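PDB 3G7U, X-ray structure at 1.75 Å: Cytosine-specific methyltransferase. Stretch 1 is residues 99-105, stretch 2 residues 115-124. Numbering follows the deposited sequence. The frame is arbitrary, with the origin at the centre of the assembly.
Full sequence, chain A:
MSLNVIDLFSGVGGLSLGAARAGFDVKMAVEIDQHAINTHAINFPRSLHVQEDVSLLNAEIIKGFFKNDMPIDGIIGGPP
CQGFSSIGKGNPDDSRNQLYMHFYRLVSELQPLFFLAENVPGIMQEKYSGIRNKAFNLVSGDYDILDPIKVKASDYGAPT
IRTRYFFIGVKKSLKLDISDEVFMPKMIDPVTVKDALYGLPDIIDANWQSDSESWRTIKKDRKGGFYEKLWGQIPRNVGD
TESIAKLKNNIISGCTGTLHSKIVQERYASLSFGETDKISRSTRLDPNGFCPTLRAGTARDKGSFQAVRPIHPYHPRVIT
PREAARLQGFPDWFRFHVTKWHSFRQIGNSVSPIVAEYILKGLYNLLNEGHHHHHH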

# COMPACT_ATOMS: atom_id res chain seq x y z
N LEU A 99 -8.29 -1.35 -18.70
CA LEU A 99 -8.40 -1.91 -17.33
C LEU A 99 -9.10 -1.01 -16.32
O LEU A 99 -9.81 -1.48 -15.41
CB LEU A 99 -7.03 -2.36 -16.80
CG LEU A 99 -6.39 -3.54 -17.56
CD1 LEU A 99 -4.94 -3.70 -17.17
CD2 LEU A 99 -7.16 -4.84 -17.37
N TYR A 100 -8.89 0.30 -16.47
CA TYR A 100 -9.59 1.30 -15.66
C TYR A 100 -11.10 1.12 -15.74
O TYR A 100 -11.79 1.10 -14.72
CB TYR A 100 -9.22 2.72 -16.16
CG TYR A 100 -9.77 3.82 -15.29
CD1 TYR A 100 -9.10 4.22 -14.14
CD2 TYR A 100 -10.97 4.48 -15.61
CE1 TYR A 100 -9.59 5.20 -13.32
CE2 TYR A 100 -11.47 5.49 -14.77
CZ TYR A 100 -10.76 5.84 -13.63
OH TYR A 100 -11.20 6.83 -12.77
N MET A 101 -11.59 1.02 -16.97
CA MET A 101 -13.01 0.86 -17.24
C MET A 101 -13.58 -0.47 -16.73
O MET A 101 -14.73 -0.52 -16.30
CB MET A 101 -13.28 0.98 -18.74
CG MET A 101 -13.22 2.41 -19.32
SD MET A 101 -14.34 3.61 -18.55
CE MET A 101 -15.86 2.68 -18.26
N HIS A 102 -12.75 -1.52 -16.75
CA HIS A 102 -13.15 -2.86 -16.22
C HIS A 102 -13.35 -2.86 -14.73
O HIS A 102 -14.20 -3.59 -14.21
CB HIS A 102 -12.11 -3.93 -16.59
CG HIS A 102 -12.11 -4.30 -18.04
ND1 HIS A 102 -13.23 -4.77 -18.68
CD2 HIS A 102 -11.13 -4.24 -18.97
CE1 HIS A 102 -12.93 -5.01 -19.95
NE2 HIS A 102 -11.67 -4.68 -20.15
N PHE A 103 -12.56 -2.06 -14.00
CA PHE A 103 -12.79 -1.90 -12.57
C PHE A 103 -14.22 -1.44 -12.34
O PHE A 103 -14.95 -1.98 -11.49
CB PHE A 103 -11.81 -0.87 -11.91
CG PHE A 103 -12.00 -0.68 -10.42
CD1 PHE A 103 -11.32 -1.48 -9.53
CD2 PHE A 103 -12.81 0.35 -9.91
CE1 PHE A 103 -11.48 -1.31 -8.17
CE2 PHE A 103 -12.98 0.53 -8.57
CZ PHE A 103 -12.32 -0.28 -7.69
N TYR A 104 -14.59 -0.39 -13.04
CA TYR A 104 -15.90 0.22 -12.85
C TYR A 104 -17.02 -0.64 -13.45
O TYR A 104 -18.11 -0.63 -12.92
CB TYR A 104 -15.93 1.66 -13.37
CG TYR A 104 -15.16 2.55 -12.42
CD1 TYR A 104 -15.74 2.98 -11.25
CD2 TYR A 104 -13.83 2.89 -12.68
CE1 TYR A 104 -15.03 3.76 -10.32
CE2 TYR A 104 -13.11 3.69 -11.77
CZ TYR A 104 -13.71 4.11 -10.61
OH TYR A 104 -13.04 4.89 -9.70
N ARG A 105 -16.70 -1.40 -14.49
CA ARG A 105 -17.68 -2.39 -15.00
C ARG A 105 -18.00 -3.40 -13.92
O ARG A 105 -19.17 -3.73 -13.69
CB ARG A 105 -17.18 -3.05 -16.28
CG ARG A 105 -18.06 -4.19 -16.77
CD ARG A 105 -17.50 -4.86 -18.03
NE ARG A 105 -16.14 -5.42 -17.86
CZ ARG A 105 -15.85 -6.55 -17.22
NH1 ARG A 105 -16.81 -7.28 -16.65
NH2 ARG A 105 -14.57 -6.96 -17.13
N PHE A 115 -17.59 1.28 -3.26
CA PHE A 115 -16.31 1.04 -3.93
C PHE A 115 -15.29 2.06 -3.43
O PHE A 115 -15.66 3.16 -2.99
CB PHE A 115 -16.42 1.08 -5.45
CG PHE A 115 -16.76 2.43 -6.04
CD1 PHE A 115 -15.75 3.36 -6.34
CD2 PHE A 115 -18.08 2.76 -6.33
CE1 PHE A 115 -16.05 4.58 -6.90
CE2 PHE A 115 -18.39 3.97 -6.90
CZ PHE A 115 -17.37 4.90 -7.17
N LEU A 116 -14.03 1.66 -3.47
CA LEU A 116 -12.93 2.61 -3.21
C LEU A 116 -11.91 2.29 -4.26
O LEU A 116 -11.38 1.16 -4.30
CB LEU A 116 -12.36 2.41 -1.81
CG LEU A 116 -11.13 3.29 -1.44
CD1 LEU A 116 -11.11 3.55 0.03
CD2 LEU A 116 -9.79 2.68 -1.86
N ALA A 117 -11.57 3.29 -5.06
CA ALA A 117 -10.45 3.19 -6.01
C ALA A 117 -9.37 4.17 -5.59
O ALA A 117 -9.68 5.25 -5.09
CB ALA A 117 -10.90 3.52 -7.40
N GLU A 118 -8.13 3.76 -5.73
CA GLU A 118 -6.99 4.65 -5.43
C GLU A 118 -6.23 4.86 -6.73
O GLU A 118 -6.08 3.92 -7.53
CB GLU A 118 -6.11 4.08 -4.32
CG GLU A 118 -5.45 2.70 -4.60
CD GLU A 118 -4.13 2.79 -5.41
OE1 GLU A 118 -3.57 1.74 -5.78
OE2 GLU A 118 -3.65 3.92 -5.67
N ASN A 119 -5.75 6.08 -6.98
CA ASN A 119 -4.97 6.34 -8.17
C ASN A 119 -3.83 7.31 -7.80
O ASN A 119 -3.95 8.08 -6.87
CB ASN A 119 -5.80 6.97 -9.28
CG ASN A 119 -6.69 5.95 -10.01
OD1 ASN A 119 -7.82 5.74 -9.60
ND2 ASN A 119 -6.19 5.36 -11.11
N VAL A 120 -2.73 7.25 -8.53
CA VAL A 120 -1.66 8.25 -8.38
C VAL A 120 -1.97 9.46 -9.27
O VAL A 120 -2.73 9.34 -10.23
CB VAL A 120 -0.28 7.63 -8.76
CG1 VAL A 120 0.11 6.59 -7.74
CG2 VAL A 120 -0.33 7.02 -10.16
N PRO A 121 -1.36 10.64 -8.96
CA PRO A 121 -1.48 11.78 -9.89
C PRO A 121 -1.20 11.41 -11.34
O PRO A 121 -0.33 10.59 -11.62
CB PRO A 121 -0.43 12.76 -9.35
CG PRO A 121 -0.51 12.54 -7.86
CD PRO A 121 -0.60 11.02 -7.75
N GLY A 122 -1.96 12.01 -12.26
CA GLY A 122 -1.95 11.64 -13.66
C GLY A 122 -3.38 11.38 -14.09
O GLY A 122 -3.76 11.65 -15.23
N ILE A 123 -4.17 10.86 -13.15
CA ILE A 123 -5.58 10.47 -13.40
C ILE A 123 -6.47 11.66 -13.79
O ILE A 123 -7.35 11.54 -14.66
CB ILE A 123 -6.13 9.65 -12.16
CG1 ILE A 123 -7.56 9.13 -12.36
CG2 ILE A 123 -6.05 10.46 -10.87
CD1 ILE A 123 -7.78 8.34 -13.60
N MET A 124 -6.21 12.85 -13.23
CA MET A 124 -7.13 13.97 -13.44
C MET A 124 -6.95 14.73 -14.74
O MET A 124 -7.66 15.71 -14.97
CB MET A 124 -7.14 14.93 -12.24
CG MET A 124 -7.52 14.25 -10.95
SD MET A 124 -9.14 13.44 -11.07
CE MET A 124 -9.76 14.16 -9.62
O HOH W 1 -10.64 5.71 -10.20

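A helix laid nearly antiparallel along a β-strand is joined to it here by aromatic and aliphatic side chains, with a single bridging water serving the polar groups among them. The axes of helix 99-105 and strand 115-119 run at 165° and approach to 10.7 Å, a spacing that leaves room for side chains but precludes backbone pairing; no direct hydrogen bond crosses the interface.

Strand alternation sets the pattern: Phe115, Ala117 and Asn119 point toward the helix, while Leu116 and Glu118 point away. The small Ala117 lies where two helix rings converge, its CB 3.8 Å from Phe103 CE2 and 3.4 Å from Tyr104 OH. Next to it, Tyr104 directs its ring edge toward the face of Phe115 in an offset edge-to-face pair, with centroids 5.6 Å apart and planes at 86°, an arrangement that sets electropositive ring hydrogens against π density. Beyond the strand, Ile123 extends the apolar contact, its CD1 lying 3.6 Å from Tyr100 CE1.

Tyrosines in such a layer bring hydroxyls that need partners. Water 1 lies 2.9 Å from Tyr100 OH and 2.6 Å from Tyr104 OH, hydrogen-bonded to both, and donates to Asn119 OD1 at 2.9 Å, so that it bridges helix and strand where direct polar contact is lacking.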